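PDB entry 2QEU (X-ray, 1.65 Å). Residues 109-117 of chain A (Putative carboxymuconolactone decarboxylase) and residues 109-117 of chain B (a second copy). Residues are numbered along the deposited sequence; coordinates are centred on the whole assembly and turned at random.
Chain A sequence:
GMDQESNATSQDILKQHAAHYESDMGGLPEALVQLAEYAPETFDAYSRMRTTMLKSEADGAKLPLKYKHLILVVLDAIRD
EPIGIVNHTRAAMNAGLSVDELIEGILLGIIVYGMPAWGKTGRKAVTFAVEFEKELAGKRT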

# COMPACT_ATOMS: atom_id res chain seq x y z
N GLY A 109 14.43 -5.59 1.68
CA GLY A 109 13.17 -4.90 1.76
C GLY A 109 13.29 -3.39 2.04
O GLY A 109 12.43 -2.61 1.63
N ILE A 110 14.31 -2.97 2.78
CA ILE A 110 14.55 -1.54 3.03
C ILE A 110 14.74 -0.73 1.77
O ILE A 110 14.27 0.40 1.68
CB ILE A 110 15.75 -1.35 4.03
CG1 ILE A 110 15.42 -2.05 5.34
CG2 ILE A 110 16.10 0.15 4.27
CD1 ILE A 110 16.70 -2.28 6.21
N ILE A 111 15.40 -1.30 0.77
CA ILE A 111 15.63 -0.57 -0.50
C ILE A 111 14.29 -0.12 -1.12
O ILE A 111 14.15 1.01 -1.52
CB ILE A 111 16.44 -1.45 -1.52
CG1 ILE A 111 17.90 -1.57 -1.12
CG2 ILE A 111 16.31 -0.90 -2.95
CD1 ILE A 111 18.63 -2.65 -1.88
N VAL A 112 13.35 -1.06 -1.21
CA VAL A 112 12.10 -0.82 -1.92
C VAL A 112 10.99 -0.28 -1.03
O VAL A 112 10.15 0.46 -1.51
CB VAL A 112 11.61 -2.09 -2.71
CG1 VAL A 112 10.38 -1.81 -3.59
CG2 VAL A 112 12.75 -2.73 -3.57
N TYR A 113 11.01 -0.62 0.26
CA TYR A 113 9.93 -0.29 1.16
C TYR A 113 10.34 0.45 2.45
O TYR A 113 9.52 0.63 3.35
CB TYR A 113 9.12 -1.55 1.48
CG TYR A 113 8.15 -1.87 0.37
CD1 TYR A 113 6.86 -1.26 0.33
CD2 TYR A 113 8.46 -2.76 -0.65
CE1 TYR A 113 5.96 -1.53 -0.72
CE2 TYR A 113 7.54 -3.03 -1.66
CZ TYR A 113 6.29 -2.45 -1.68
OH TYR A 113 5.32 -2.64 -2.66
N GLY A 114 11.59 0.87 2.52
CA GLY A 114 12.01 1.73 3.62
C GLY A 114 12.31 0.99 4.92
O GLY A 114 12.17 -0.26 5.02
N MSE A 115 12.73 1.76 5.92
CA MSE A 115 13.10 1.15 7.18
C MSE A 115 11.96 0.29 7.80
O MSE A 115 12.26 -0.69 8.51
CB MSE A 115 13.61 2.20 8.17
CG MSE A 115 14.13 1.61 9.47
SE MSE A 115 15.45 0.15 9.26
CE MSE A 115 16.74 1.17 8.20
N PRO A 116 10.68 0.67 7.65
CA PRO A 116 9.60 -0.21 8.18
C PRO A 116 9.60 -1.65 7.69
O PRO A 116 9.06 -2.56 8.37
CB PRO A 116 8.31 0.52 7.78
CG PRO A 116 8.73 1.97 7.66
CD PRO A 116 10.11 1.95 7.15
N ALA A 117 10.21 -1.90 6.53
CA ALA A 117 10.38 -3.26 6.03
C ALA A 117 11.17 -4.14 7.02
O ALA A 117 11.00 -5.36 7.03
CB ALA A 117 11.03 -3.27 4.69
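Chain B (109-117) GIIVYGMPA

This is a symmetric, mainly backbone-to-backbone contact in which the same helix end from two copies meets itself across an exact two-fold axis. Chain B therefore repeats the conformation of chain A. Residues 109-113 form the last part of a helix that begins earlier in the chain. At Gly B114 the chain leaves the helix with phi/psi of 81/178, and by Pro B116 it is helical again. Within the stretch, Tyr B113 N donates a hydrogen bond to Gly B109 O at 2.8 Å and Gly B114 N to Ile B110 O at 2.8 Å. After the break, Ala B117 N donates a hydrogen bond to Gly B114 O at 3.0 Å.

The two 109-113 helices run at 121° between their N-to-C directions, so they are closer to antiparallel than to parallel. Their axes approach to 7.9 Å. The backbones come together at the glycines, where Gly A114 CA lies 3.6 Å from Gly B114 CA. Such an approach leaves no room for a side chain. An ideal CB on Gly B114 would point toward chain A and lie 2.6 Å from Val A112 C and 2.8 Å from Tyr A113 N, both clashes. The positive phi also favours glycine by itself.

Two equivalent hydrogen bonds join the two stretches. Met B115 N donates to Ile A111 O at 2.9 Å, with an N-H...O angle of 156°, and Met A115 N donates to Ile B111 O at 2.9 Å with the same angle. Each thus links the residue after the glycine of one chain to a helix carbonyl of the other. Residue 115 is selenomethionine in both chains; its CA-to-CB bond points sideways and the end of its side chain leads away from the partner.

The CA-to-CB bond of Pro B116 points toward chain A. Pro B116 CD lies 3.4 Å from Val A112 O and 3.6 Å from Ile A111 O. Pro B116 CG packs on Val A112 CG1 at 4.1 Å, an apolar contact repeated by Pro A116 CG and Val B112 CG1 at 4.1 Å.

Not every close polar pair is a bond. Val A112 O and Tyr B113 O are 3.3 Å apart, but both are acceptors. Gly A114 N and Gly B114 N are 3.4 Å apart, and both are donors. The CA-to-CB bonds of Ile B111, Val B112 and Tyr B113 point away from chain A, and Tyr B113 OH is hydrogen-bonded elsewhere in the structure. The two stretches together bury 362 Å².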

# COMPACT_ATOMS: atom_id res chain seq x y z
N GLY B 109 10.77 10.94 2.52
CA GLY B 109 9.99 9.82 2.10
C GLY B 109 10.77 8.50 1.97
O GLY B 109 10.21 7.43 2.14
N ILE B 110 12.05 8.57 1.62
CA ILE B 110 12.91 7.37 1.54
C ILE B 110 13.00 6.62 2.85
O ILE B 110 13.01 5.39 2.86
CB ILE B 110 14.32 7.74 0.98
CG1 ILE B 110 14.17 8.34 -0.41
CG2 ILE B 110 15.30 6.52 0.96
CD1 ILE B 110 15.46 9.11 -0.86
N ILE B 111 13.03 7.34 3.97
CA ILE B 111 13.13 6.68 5.29
C ILE B 111 11.95 5.70 5.49
O ILE B 111 12.15 4.58 5.90
CB ILE B 111 13.16 7.74 6.45
CG1 ILE B 111 14.49 8.46 6.51
CG2 ILE B 111 12.82 7.09 7.80
CD1 ILE B 111 14.46 9.69 7.39
N VAL B 112 10.74 6.18 5.22
CA VAL B 112 9.54 5.42 5.52
C VAL B 112 9.07 4.55 4.37
O VAL B 112 8.48 3.50 4.61
CB VAL B 112 8.36 6.33 6.03
CG1 VAL B 112 7.14 5.54 6.51
CG2 VAL B 112 8.83 7.31 7.16
N TYR B 113 9.35 4.94 3.13
CA TYR B 113 8.82 4.27 1.97
C TYR B 113 9.88 3.85 0.92
O TYR B 113 9.52 3.42 -0.18
CB TYR B 113 7.73 5.13 1.33
CG TYR B 113 6.41 4.96 2.06
CD1 TYR B 113 5.53 3.89 1.74
CD2 TYR B 113 6.01 5.83 3.06
CE1 TYR B 113 4.32 3.71 2.43
CE2 TYR B 113 4.80 5.66 3.72
CZ TYR B 113 3.95 4.62 3.38
OH TYR B 113 2.73 4.35 4.01
N GLY B 114 11.15 3.96 1.27
CA GLY B 114 12.19 3.42 0.41
C GLY B 114 12.56 4.30 -0.77
O GLY B 114 11.97 5.39 -1.00
N MSE B 115 13.53 3.82 -1.55
CA MSE B 115 14.01 4.61 -2.66
C MSE B 115 12.87 4.99 -3.67
O MSE B 115 12.96 6.05 -4.31
CB MSE B 115 15.17 3.91 -3.38
CG MSE B 115 15.79 4.75 -4.48
SE MSE B 115 16.29 6.60 -3.97
CE MSE B 115 17.47 6.10 -2.50
N PRO B 116 11.87 4.12 -3.89
CA PRO B 116 10.75 4.54 -4.79
C PRO B 116 10.03 5.82 -4.42
O PRO B 116 9.42 6.48 -5.29
CB PRO B 116 9.80 3.33 -4.76
CG PRO B 116 10.70 2.16 -4.42
CD PRO B 116 11.73 2.69 -3.51
N ALA B 117 10.09 6.22 -3.15
CA ALA B 117 9.55 7.49 -2.71
C ALA B 117 10.19 8.67 -3.47
O ALA B 117 9.57 9.74 -3.60
CB ALA B 117 9.69 7.67 -1.24